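Local atomic coordinates of solute-binding protein Csal_2479 (Chromohalobacter salexigens, PDB entry 4P1L), a protein that is a periplasmic protein that binds D-glucuronate and probably delivers it to a tripartite ATP-independent (TRAP) transport system for uptake into the cell. Residues L102-I107 against Q301-Q306; I136-F141 against Q252-A257; K165-N170 against M188-V193; V220-S225 against A283-N288. All coordinates share one frame; numbering follows the deposited sequence. Where two conformers were deposited one is given.

Contacts 1 and 2 are the more buried pair, and in both a loop or strand is covered by a helix; contacts 3 and 4 are partly buried and rest mainly on backbone and polar groups. Contact 3 alone among the four touches the bound glucuronate, and there a buried arginine is held by a carbonyl. Contact 2 also turns on an arginine, but at the margin of the five-stranded sheet, where a sulfate meets it. Helix 248-282 joins contact 2 to contact 4: its early turns cover strand 135-141, and its end leads into strand 286-288 of the four-stranded sheet, with the two contact centres about 37 Å apart. Contact 1 encloses the other three along the chain.

Contact 1: residues L102-I107 against Q301-Q306; sequences LSLPFI and QPIYDQ
Tyr304 reaches from helix 301-310 into the turn formed by Leu104-Ile107 and carries most of this contact. Its CG stands anti to the carbonyl carbon (chi1 -80°), and the ring extends across to the loop, where OH donates a hydrogen bond of 2.7 Å to Pro105 O. The acceptor lies at the ring's edge, in its plane, whereas the hydroxyl sits above the carbonyl plane, 41° out of it. The same OH comes within 3.5 Å of Ile107 CB, so the end of the tyrosine is lodged against the turn as well as bonded to it.

Packing is tightest around this ring. Leu104 lays its CB over one face in a CH-pi contact, 4.2 Å from the centroid, while its CD1 follows the CE2 side. The other methyl, Leu104 CD2, turns to Ile303 CG2 at 4.0 Å, and the two side chains run antiparallel alongside one another. Pro105 CD approaches the same isoleucine methyl more loosely, at 4.4 Å. Helix 172-181 adds Leu173 and Gln176 against Ile303, and Val318 of helix 315-323 packs on Leu104.

The start of the helix is more open to solvent: Gln301 is exposed, and its NE2 donates to Asp305 OD1 at 2.9 Å, a bond between residues one turn apart that takes no part in the packing against the loop.

On the loop side, Ile107 N returns to Leu104 O at 3.3 Å. With Phe106 at positive phi, Leu104-Ile107 is a type II beta turn, its second carbonyl held by a tyrosine from helix 301-310, near the C-terminus.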
# COMPACT_ATOMS: atom_id res chain seq x y z
N LEU A 102 0.91 -1.31 -10.56
CA LEU A 102 1.14 -1.96 -9.29
C LEU A 102 -0.14 -2.47 -8.65
O LEU A 102 -0.10 -3.28 -7.74
CB LEU A 102 1.84 -1.00 -8.32
CG LEU A 102 3.18 -0.50 -8.81
CD1 LEU A 102 3.71 0.60 -7.84
CD2 LEU A 102 4.18 -1.64 -8.98
N SER A 103 -1.27 -1.98 -9.14
CA SER A 103 -2.59 -2.40 -8.64
C SER A 103 -3.21 -3.47 -9.50
O SER A 103 -4.35 -3.87 -9.26
CB SER A 103 -3.53 -1.19 -8.56
OG SER A 103 -3.15 -0.35 -7.50
N LEU A 104 -2.48 -3.97 -10.49
CA LEU A 104 -2.97 -5.14 -11.19
C LEU A 104 -2.88 -6.34 -10.25
O LEU A 104 -1.81 -6.62 -9.70
CB LEU A 104 -2.19 -5.36 -12.50
CG LEU A 104 -2.42 -4.32 -13.62
CD1 LEU A 104 -1.34 -4.40 -14.72
CD2 LEU A 104 -3.83 -4.51 -14.26
N PRO A 105 -4.01 -7.04 -10.03
CA PRO A 105 -4.01 -8.16 -9.09
C PRO A 105 -3.01 -9.25 -9.48
O PRO A 105 -2.90 -9.60 -10.66
CB PRO A 105 -5.46 -8.68 -9.14
CG PRO A 105 -6.26 -7.46 -9.55
CD PRO A 105 -5.36 -6.74 -10.54
N PHE A 106 -2.30 -9.76 -8.50
CA PHE A 106 -1.33 -10.85 -8.72
C PHE A 106 -0.14 -10.50 -9.62
O PHE A 106 0.55 -11.39 -10.11
CB PHE A 106 -2.06 -12.11 -9.27
CG PHE A 106 -3.16 -12.60 -8.37
CD1 PHE A 106 -2.86 -13.38 -7.25
CD2 PHE A 106 -4.49 -12.28 -8.62
CE1 PHE A 106 -3.86 -13.83 -6.43
CE2 PHE A 106 -5.49 -12.74 -7.78
CZ PHE A 106 -5.18 -13.49 -6.69
N ILE A 107 0.15 -9.23 -9.84
CA ILE A 107 1.26 -8.91 -10.71
C ILE A 107 2.60 -9.35 -10.09
O ILE A 107 3.51 -9.74 -10.81
CB ILE A 107 1.30 -7.43 -11.15
CG1 ILE A 107 2.26 -7.30 -12.33
CG2 ILE A 107 1.62 -6.49 -9.97
CD1 ILE A 107 2.13 -6.02 -13.06
N GLN A 301 -7.77 -11.89 -15.92
CA GLN A 301 -7.31 -11.63 -17.29
C GLN A 301 -7.95 -10.41 -17.98
O GLN A 301 -7.25 -9.61 -18.62
CB GLN A 301 -7.51 -12.88 -18.16
CG GLN A 301 -6.80 -12.79 -19.52
CD GLN A 301 -5.29 -12.71 -19.37
OE1 GLN A 301 -4.67 -13.58 -18.75
NE2 GLN A 301 -4.70 -11.67 -19.93
N PRO A 302 -9.28 -10.24 -17.85
CA PRO A 302 -9.92 -9.10 -18.52
C PRO A 302 -9.40 -7.78 -18.01
O PRO A 302 -9.38 -6.80 -18.75
CB PRO A 302 -11.41 -9.25 -18.15
CG PRO A 302 -11.57 -10.71 -17.85
CD PRO A 302 -10.28 -11.13 -17.22
N ILE A 303 -8.99 -7.75 -16.74
CA ILE A 303 -8.44 -6.55 -16.14
C ILE A 303 -7.11 -6.18 -16.83
O ILE A 303 -6.87 -5.01 -17.19
CB ILE A 303 -8.27 -6.71 -14.61
CG1 ILE A 303 -9.65 -6.99 -13.99
CG2 ILE A 303 -7.69 -5.47 -14.01
CD1 ILE A 303 -9.62 -7.18 -12.46
N TYR A 304 -6.27 -7.18 -17.03
CA TYR A 304 -4.99 -6.95 -17.67
C TYR A 304 -5.20 -6.55 -19.14
O TYR A 304 -4.56 -5.62 -19.62
CB TYR A 304 -4.12 -8.21 -17.59
CG TYR A 304 -3.39 -8.43 -16.27
CD1 TYR A 304 -4.06 -8.86 -15.13
CD2 TYR A 304 -2.02 -8.25 -16.20
CE1 TYR A 304 -3.36 -9.08 -13.94
CE2 TYR A 304 -1.32 -8.46 -15.02
CZ TYR A 304 -1.99 -8.86 -13.89
OH TYR A 304 -1.29 -9.11 -12.74
N ASP A 305 -6.09 -7.27 -19.84
CA ASP A 305 -6.35 -6.98 -21.25
C ASP A 305 -6.83 -5.53 -21.44
O ASP A 305 -6.35 -4.81 -22.35
CB ASP A 305 -7.42 -7.93 -21.81
CG ASP A 305 -6.97 -9.38 -21.88
OD1 ASP A 305 -5.78 -9.69 -21.70
OD2 ASP A 305 -7.86 -10.23 -22.12
N GLN A 306 -7.77 -5.11 -20.60
CA GLN A 306 -8.36 -3.78 -20.72
C GLN A 306 -7.28 -2.75 -20.39
O GLN A 306 -7.22 -1.71 -21.01
CB GLN A 306 -9.58 -3.60 -19.78
CG GLN A 306 -10.05 -2.15 -19.62
CD GLN A 306 -11.12 -1.93 -18.55
OE1 GLN A 306 -11.87 -2.84 -18.20
NE2 GLN A 306 -11.17 -0.71 -17.99

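Contact 2: residues I136-F141 against Q252-A257; sequences IVLSWF and QAIREA. With SO4 (sulfate ion), chain E.
Ile136, at the start of the segment, directs CG2 to Arg255 NH2 at 4.0 Å, the two side chains crossing at about a right angle. Val137 points its side chain away from the helix and contributes its carbonyl: a water donates to Val137 O at 2.7 Å and accepts from Arg255 NH2, a bridge where no direct hydrogen bond joins 136-141 to 252-257.

Leu138 makes the main apolar contact. With CG anti to its carbonyl carbon (chi1 -58°), its two methyls part between neighbouring helix residues: CD1 meets Ile254 CG2 at 3.8 Å, and CD2 lies off-centre over one face of the Arg255 guanidinium. Leu138 and Ser139 both face Leu236 of strand 234-239, a classic beta bulge. Ser139 OG then bonds to Ala258 O, just past 252-257 and about a turn on from Ile254 and Arg255; the axis of 252-257 runs at 19° to that of 136-141.

Arg255 bends at chi3 (-85°), bringing the guanidinium alongside the strand. NE donates to sulfate O1 and NH2 to sulfate O3, each at 3.1 Å, and Trp243 NE1 from helix 240-245 supplies another bond to the same ion.

The arginine therefore divides its chemistry: a face rests on leucine, while its N-H groups serve water and an anion. The sulfate probably comes from the crystallisation liquor; its binding is consistent with a spot that suits an anion at this sheet margin, and is not by itself evidence of a natural ligand.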
# COMPACT_ATOMS: atom_id res chain seq x y z
N ILE A 136 8.83 13.23 -5.04
CA ILE A 136 10.16 12.68 -5.16
C ILE A 136 10.30 11.45 -4.26
O ILE A 136 10.27 11.57 -3.04
CB ILE A 136 11.23 13.72 -4.79
CG1 ILE A 136 11.01 15.02 -5.58
CG2 ILE A 136 12.60 13.14 -5.00
CD1 ILE A 136 10.99 14.84 -7.11
N VAL A 137 10.40 10.28 -4.86
CA VAL A 137 10.45 9.03 -4.09
C VAL A 137 11.87 8.78 -3.62
O VAL A 137 12.81 8.78 -4.43
CB VAL A 137 10.02 7.81 -4.93
CG1 VAL A 137 10.27 6.53 -4.14
CG2 VAL A 137 8.55 7.92 -5.31
N LEU A 138 12.02 8.58 -2.31
CA LEU A 138 13.32 8.36 -1.72
C LEU A 138 13.57 6.89 -1.39
O LEU A 138 14.71 6.44 -1.36
CB LEU A 138 13.45 9.18 -0.44
CG LEU A 138 13.27 10.69 -0.61
CD1 LEU A 138 13.61 11.39 0.69
CD2 LEU A 138 14.13 11.21 -1.75
N SER A 139 12.52 6.15 -1.08
CA SER A 139 12.66 4.73 -0.77
C SER A 139 11.31 4.06 -0.80
O SER A 139 10.28 4.73 -0.85
CB SER A 139 13.33 4.56 0.59
OG SER A 139 12.51 5.09 1.62
N TRP A 140 11.32 2.73 -0.79
CA TRP A 140 10.10 1.92 -0.88
C TRP A 140 9.90 1.11 0.39
O TRP A 140 10.79 0.38 0.79
CB TRP A 140 10.16 0.96 -2.06
CG TRP A 140 10.39 1.62 -3.37
CD1 TRP A 140 11.54 1.61 -4.10
CD2 TRP A 140 9.44 2.38 -4.12
NE1 TRP A 140 11.37 2.33 -5.26
CE2 TRP A 140 10.09 2.79 -5.31
CE3 TRP A 140 8.11 2.73 -3.92
CZ2 TRP A 140 9.45 3.56 -6.28
CZ3 TRP A 140 7.48 3.51 -4.90
CH2 TRP A 140 8.15 3.90 -6.06
N PHE A 141 8.72 1.25 1.00
CA PHE A 141 8.29 0.43 2.13
C PHE A 141 7.49 -0.79 1.60
O PHE A 141 6.85 -0.72 0.54
CB PHE A 141 7.37 1.22 3.07
CG PHE A 141 8.05 2.27 3.93
CD1 PHE A 141 9.40 2.52 3.85
CD2 PHE A 141 7.29 3.02 4.83
CE1 PHE A 141 9.99 3.51 4.64
CE2 PHE A 141 7.89 3.99 5.63
CZ PHE A 141 9.24 4.23 5.52
N GLN A 252 21.42 14.66 -0.44
CA GLN A 252 22.15 13.39 -0.40
C GLN A 252 21.97 12.72 0.97
O GLN A 252 21.76 11.50 1.07
CB GLN A 252 23.64 13.60 -0.75
CG GLN A 252 24.54 12.41 -0.40
CD GLN A 252 26.01 12.63 -0.78
OE1 GLN A 252 26.34 13.50 -1.59
NE2 GLN A 252 26.89 11.85 -0.18
N ALA A 253 22.01 13.53 2.02
CA ALA A 253 21.85 13.03 3.38
C ALA A 253 20.43 12.50 3.63
O ALA A 253 20.25 11.46 4.27
CB ALA A 253 22.20 14.13 4.41
N ILE A 254 19.43 13.20 3.11
CA ILE A 254 18.04 12.82 3.34
C ILE A 254 17.71 11.54 2.55
O ILE A 254 16.98 10.67 3.02
CB ILE A 254 17.09 14.00 3.05
CG1 ILE A 254 17.36 15.12 4.07
CG2 ILE A 254 15.62 13.57 3.08
CD1 ILE A 254 16.64 16.41 3.79
N ARG A 255 18.27 11.43 1.36
CA ARG A 255 18.11 10.22 0.56
C ARG A 255 18.70 9.03 1.32
O ARG A 255 18.09 7.95 1.39
CB ARG A 255 18.79 10.43 -0.81
CG ARG A 255 18.37 9.47 -1.87
CD ARG A 255 18.90 9.88 -3.25
NE ARG A 255 18.08 10.85 -3.99
CZ ARG A 255 16.90 10.57 -4.55
NH1 ARG A 255 16.36 9.37 -4.39
NH2 ARG A 255 16.24 11.50 -5.22
N GLU A 256 19.88 9.22 1.92
CA GLU A 256 20.48 8.17 2.75
C GLU A 256 19.57 7.79 3.94
O GLU A 256 19.37 6.61 4.22
CB GLU A 256 21.86 8.56 3.25
CG GLU A 256 22.56 7.43 4.00
CD GLU A 256 23.96 7.79 4.50
OE1 GLU A 256 24.41 8.95 4.31
OE2 GLU A 256 24.60 6.90 5.10
N ALA A 257 19.04 8.80 4.64
CA ALA A 257 18.14 8.56 5.77
C ALA A 257 16.91 7.75 5.35
O ALA A 257 16.45 6.89 6.09
CB ALA A 257 17.68 9.87 6.37
S SO4 E . 18.41 14.20 -6.53
O1 SO4 E . 18.95 13.50 -5.37
O2 SO4 E . 18.85 13.52 -7.75
O3 SO4 E . 16.95 14.23 -6.54
O4 SO4 E . 18.88 15.58 -6.51
O HOH W 1 13.93 9.80 -6.61

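Contact 3: residues K165-N170 against M188-V193; sequences KVRVMN and MAYGEV. With BDP (beta-D-glucopyranuronic acid), chain C.
Met188 O is gripped by two nitrogens of Arg167, NE at 2.9 Å and NH2 at 2.8 Å, side-on and with the oxygen almost in the guanidinium plane. This is the carboxylate-binding arginine of a TRAP solute-binding protein, set where parallel strands 165-168 and 184-187 end beside the glucuronate pocket. A water also donates to Met188 O and accepts a weak bond from Asn170 N. The backbone closes the contact in the other direction, Met188 N donating to Val168 O at 3.1 Å, nearly along the C=O axis.

The arginine starts with CG anti to its backbone N (chi1 177°), bends at chi2 and then runs straight, which sends the guanidinium toward the sugar. Over one face lies Val193 CG2, 3.4 Å from Arg167 NE; Met188 CB packs against Arg167 CG farther back. With NE and one hydrogen of NH2 committed to the main-chain carbonyl, rotation of the flat group is restricted, and the remaining edge is presented to the ligand. The Met188 carbonyl thus acts as a second shell that positions Arg167, while Tyr190 of the same loop stands in the first shell. Arg146 also bonds to the sugar and packs beside Arg167, whose own charge probably favours the acid as a carboxylate.

Tyr190 brings its ring face over C5 of the sugar, and the selenium of Met169, a selenomethionine, also touches the carboxylate carbon C6. Arg167 addresses both acid oxygens: NH1 donates to O6A at 2.8 Å with an N-H...O angle of 178°, and NH2 donates to O6B at 2.9 Å with 175°.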
# COMPACT_ATOMS: atom_id res chain seq x y z
N LYS A 165 -20.37 -7.83 -0.08
CA LYS A 165 -20.08 -6.45 -0.36
C LYS A 165 -18.77 -6.12 0.34
O LYS A 165 -18.70 -6.10 1.59
CB LYS A 165 -21.21 -5.56 0.16
CG LYS A 165 -21.05 -4.08 -0.16
CD LYS A 165 -22.41 -3.39 -0.08
CE LYS A 165 -22.34 -1.93 -0.48
NZ LYS A 165 -21.86 -1.10 0.65
N VAL A 166 -17.74 -5.87 -0.47
CA VAL A 166 -16.38 -5.71 0.02
C VAL A 166 -15.87 -4.29 -0.22
O VAL A 166 -15.91 -3.76 -1.35
CB VAL A 166 -15.40 -6.69 -0.68
CG1 VAL A 166 -14.01 -6.66 -0.01
CG2 VAL A 166 -15.96 -8.13 -0.72
N ARG A 167 -15.41 -3.67 0.86
CA ARG A 167 -14.76 -2.37 0.77
C ARG A 167 -13.41 -2.51 0.09
O ARG A 167 -12.68 -3.48 0.33
CB ARG A 167 -14.55 -1.76 2.16
CG ARG A 167 -13.82 -0.46 2.13
CD ARG A 167 -12.31 -0.63 2.31
NE ARG A 167 -11.58 0.64 2.30
CZ ARG A 167 -10.27 0.74 2.47
NH1 ARG A 167 -9.53 -0.36 2.66
NH2 ARG A 167 -9.69 1.93 2.44
N VAL A 168 -13.12 -1.55 -0.77
CA VAL A 168 -11.81 -1.42 -1.40
C VAL A 168 -11.34 0.02 -1.27
O VAL A 168 -12.11 0.91 -0.90
CB VAL A 168 -11.84 -1.84 -2.89
CG1 VAL A 168 -12.10 -3.31 -3.01
CG2 VAL A 168 -12.87 -1.03 -3.67
N MSE A 169 -10.06 0.24 -1.55
CA MSE A 169 -9.52 1.58 -1.64
C MSE A 169 -10.05 2.21 -2.93
O MSE A 169 -10.67 1.51 -3.76
CB MSE A 169 -7.99 1.52 -1.66
CG MSE A 169 -7.40 1.03 -0.35
SE MSE A 169 -5.45 1.18 -0.26
CE MSE A 169 -5.02 -0.16 -1.58
N ASN A 170 -9.80 3.50 -3.11
CA ASN A 170 -10.40 4.21 -4.24
C ASN A 170 -9.53 4.14 -5.49
O ASN A 170 -8.81 5.08 -5.82
CB ASN A 170 -10.76 5.67 -3.90
CG ASN A 170 -11.73 6.29 -4.92
OD1 ASN A 170 -12.51 5.58 -5.58
ND2 ASN A 170 -11.68 7.62 -5.07
N MSE A 188 -14.00 3.23 -0.08
CA MSE A 188 -14.23 3.89 1.21
C MSE A 188 -12.90 4.22 1.90
O MSE A 188 -11.95 3.45 1.81
CB MSE A 188 -15.06 2.95 2.09
CG MSE A 188 -15.48 3.51 3.40
SE MSE A 188 -16.44 2.13 4.46
CE MSE A 188 -17.66 1.50 3.14
N ALA A 189 -12.86 5.36 2.58
CA ALA A 189 -11.73 5.75 3.44
C ALA A 189 -11.43 4.68 4.46
O ALA A 189 -12.33 4.13 5.08
CB ALA A 189 -12.00 7.07 4.13
N TYR A 190 -10.15 4.37 4.63
CA TYR A 190 -9.68 3.35 5.57
C TYR A 190 -10.30 3.51 6.98
O TYR A 190 -10.73 2.52 7.60
CB TYR A 190 -8.15 3.42 5.61
CG TYR A 190 -7.43 2.40 6.45
CD1 TYR A 190 -7.71 1.04 6.34
CD2 TYR A 190 -6.41 2.79 7.33
CE1 TYR A 190 -7.03 0.11 7.11
CE2 TYR A 190 -5.73 1.86 8.08
CZ TYR A 190 -6.05 0.52 7.97
OH TYR A 190 -5.37 -0.41 8.71
N GLY A 191 -10.32 4.76 7.48
CA GLY A 191 -10.78 5.06 8.82
C GLY A 191 -12.23 4.73 9.09
O GLY A 191 -12.64 4.56 10.24
N GLU A 192 -13.01 4.61 8.03
CA GLU A 192 -14.44 4.35 8.15
C GLU A 192 -14.81 2.87 8.11
O GLU A 192 -15.97 2.50 8.34
CB GLU A 192 -15.17 5.08 7.04
CG GLU A 192 -15.14 6.58 7.21
CD GLU A 192 -15.74 7.31 6.04
OE1 GLU A 192 -16.42 6.66 5.22
OE2 GLU A 192 -15.52 8.54 5.95
N VAL A 193 -13.82 2.03 7.84
CA VAL A 193 -14.13 0.63 7.53
C VAL A 193 -14.63 -0.12 8.75
O VAL A 193 -15.57 -0.91 8.65
CB VAL A 193 -12.93 -0.10 6.92
CG1 VAL A 193 -13.23 -1.60 6.73
CG2 VAL A 193 -12.57 0.53 5.60
C1 BDP C . -2.91 -0.35 4.19
C2 BDP C . -2.01 0.74 3.65
C3 BDP C . -2.60 2.06 3.96
C4 BDP C . -3.95 2.11 3.32
C5 BDP C . -4.85 0.96 3.84
C6 BDP C . -6.23 0.94 3.18
O2 BDP C . -0.76 0.60 4.31
O3 BDP C . -1.73 3.10 3.26
O4 BDP C . -4.58 3.38 3.59
O5 BDP C . -4.21 -0.26 3.59
O6A BDP C . -6.75 -0.21 3.00
O1 BDP C . -2.39 -1.59 3.86
O6B BDP C . -6.81 2.02 2.93
O HOH W 2 -9.90 4.72 -0.21

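Contact 4: residues V220-S225 against A283-N288; sequences VANYYS and AGVKIN
Strands 223-225 and 286-288 run parallel, 15° apart, with Tyr223, Tyr224 and Ser225 paired to Lys286, Ile287 and Asn288. Lys286 N donates to Asn222 O at 2.8 Å, Tyr224 N to Lys286 O at 2.9 Å, and Asn288 N to Tyr224 O at 3.0 Å.

On the face bearing Tyr223, Lys286 lies beside the tyrosine, and the two side chains run alongside each other off the sheet. Its CD comes within 3.5 Å of Tyr223 CE1, and a water bonded to Tyr223 OH accepts a weak bond from Lys286 NZ. Farther along this face Ser225 OG donates to Asn288 OD1 at 2.7 Å, in the carbonyl plane and on a lone pair. The asparagine can meet it because its CG sits between its own backbone N and carbonyl carbon (chi1 70°). Val155 receives both residues, its N bonding to Ser225 OG and its O to Asn288 ND2.

The opposite face is more apolar: Tyr224 CB touches Val285 CG1 and Ile287 CG1, each at 4.3 Å. Tyr224 OH bonds to Asn207 O, and its ring stacks with that of Tyr209.

Before the strand, Gly284 ends helix 248-282 in a Schellman motif, and Asn222 ND2 makes a weak bond to its carbonyl. The arrangement is a parallel edge pairing: after the long helix, strand 286-288 joins strand 223-230 as the outermost member of a mixed four-stranded sheet.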
# COMPACT_ATOMS: atom_id res chain seq x y z
N VAL A 220 -14.62 -7.78 13.99
CA VAL A 220 -15.96 -7.86 13.43
C VAL A 220 -16.02 -8.83 12.25
O VAL A 220 -16.98 -9.59 12.09
CB VAL A 220 -16.47 -6.47 13.00
CG1 VAL A 220 -17.83 -6.59 12.29
CG2 VAL A 220 -16.57 -5.55 14.22
N ALA A 221 -14.95 -8.88 11.48
CA ALA A 221 -14.88 -9.79 10.33
C ALA A 221 -13.88 -10.90 10.68
O ALA A 221 -12.67 -10.74 10.50
CB ALA A 221 -14.47 -9.05 9.10
N ASN A 222 -14.44 -12.02 11.16
CA ASN A 222 -13.72 -13.13 11.78
C ASN A 222 -13.08 -14.13 10.80
O ASN A 222 -12.30 -14.98 11.23
CB ASN A 222 -14.68 -13.90 12.72
CG ASN A 222 -13.95 -14.64 13.85
OD1 ASN A 222 -13.19 -14.04 14.62
ND2 ASN A 222 -14.19 -15.94 13.97
N TYR A 223 -13.41 -14.03 9.51
CA TYR A 223 -12.91 -14.96 8.50
C TYR A 223 -11.89 -14.22 7.66
O TYR A 223 -12.20 -13.20 7.07
CB TYR A 223 -14.02 -15.44 7.58
CG TYR A 223 -15.11 -16.17 8.33
CD1 TYR A 223 -14.98 -17.52 8.65
CD2 TYR A 223 -16.24 -15.50 8.77
CE1 TYR A 223 -15.97 -18.18 9.35
CE2 TYR A 223 -17.24 -16.16 9.49
CZ TYR A 223 -17.09 -17.49 9.78
OH TYR A 223 -18.07 -18.16 10.49
N TYR A 224 -10.67 -14.74 7.62
CA TYR A 224 -9.62 -14.16 6.81
C TYR A 224 -9.19 -15.25 5.85
O TYR A 224 -8.79 -16.33 6.27
CB TYR A 224 -8.47 -13.73 7.73
CG TYR A 224 -7.37 -12.91 7.09
CD1 TYR A 224 -6.27 -13.51 6.48
CD2 TYR A 224 -7.41 -11.52 7.12
CE1 TYR A 224 -5.25 -12.73 5.90
CE2 TYR A 224 -6.41 -10.75 6.54
CZ TYR A 224 -5.34 -11.35 5.93
OH TYR A 224 -4.32 -10.57 5.39
N SER A 225 -9.29 -14.97 4.56
CA SER A 225 -9.01 -15.99 3.53
C SER A 225 -7.86 -15.50 2.66
O SER A 225 -7.95 -14.42 2.09
CB SER A 225 -10.25 -16.23 2.70
OG SER A 225 -11.37 -16.69 3.47
N ALA A 283 -7.24 -14.50 19.25
CA ALA A 283 -8.56 -13.91 19.40
C ALA A 283 -9.69 -14.74 18.78
O ALA A 283 -10.86 -14.37 18.86
CB ALA A 283 -8.58 -12.51 18.83
N GLY A 284 -9.34 -15.84 18.12
CA GLY A 284 -10.34 -16.74 17.57
C GLY A 284 -10.65 -16.57 16.10
O GLY A 284 -11.60 -17.20 15.60
N VAL A 285 -9.90 -15.71 15.40
CA VAL A 285 -10.07 -15.53 13.97
C VAL A 285 -9.86 -16.84 13.24
O VAL A 285 -8.96 -17.63 13.58
CB VAL A 285 -9.13 -14.41 13.41
CG1 VAL A 285 -9.14 -14.37 11.89
CG2 VAL A 285 -9.55 -13.05 13.97
N LYS A 286 -10.71 -17.07 12.25
CA LYS A 286 -10.61 -18.24 11.41
C LYS A 286 -9.88 -17.88 10.12
O LYS A 286 -10.41 -17.13 9.27
CB LYS A 286 -12.01 -18.77 11.12
CG LYS A 286 -12.76 -19.14 12.41
CD LYS A 286 -14.23 -19.44 12.14
CE LYS A 286 -15.01 -19.76 13.42
NZ LYS A 286 -16.50 -19.69 13.20
N ILE A 287 -8.66 -18.38 10.00
CA ILE A 287 -7.83 -18.14 8.83
C ILE A 287 -7.80 -19.39 7.96
O ILE A 287 -7.58 -20.49 8.46
CB ILE A 287 -6.36 -17.83 9.21
CG1 ILE A 287 -6.29 -16.59 10.11
CG2 ILE A 287 -5.52 -17.59 7.95
CD1 ILE A 287 -4.90 -16.28 10.62
N ASN A 288 -8.01 -19.21 6.66
CA ASN A 288 -7.91 -20.32 5.71
C ASN A 288 -7.13 -19.94 4.48
O ASN A 288 -7.31 -18.84 3.95
CB ASN A 288 -9.29 -20.86 5.27
CG ASN A 288 -10.05 -19.89 4.37
OD1 ASN A 288 -10.53 -18.85 4.82
ND2 ASN A 288 -10.19 -20.24 3.10
O HOH W 3 -18.17 -16.77 13.08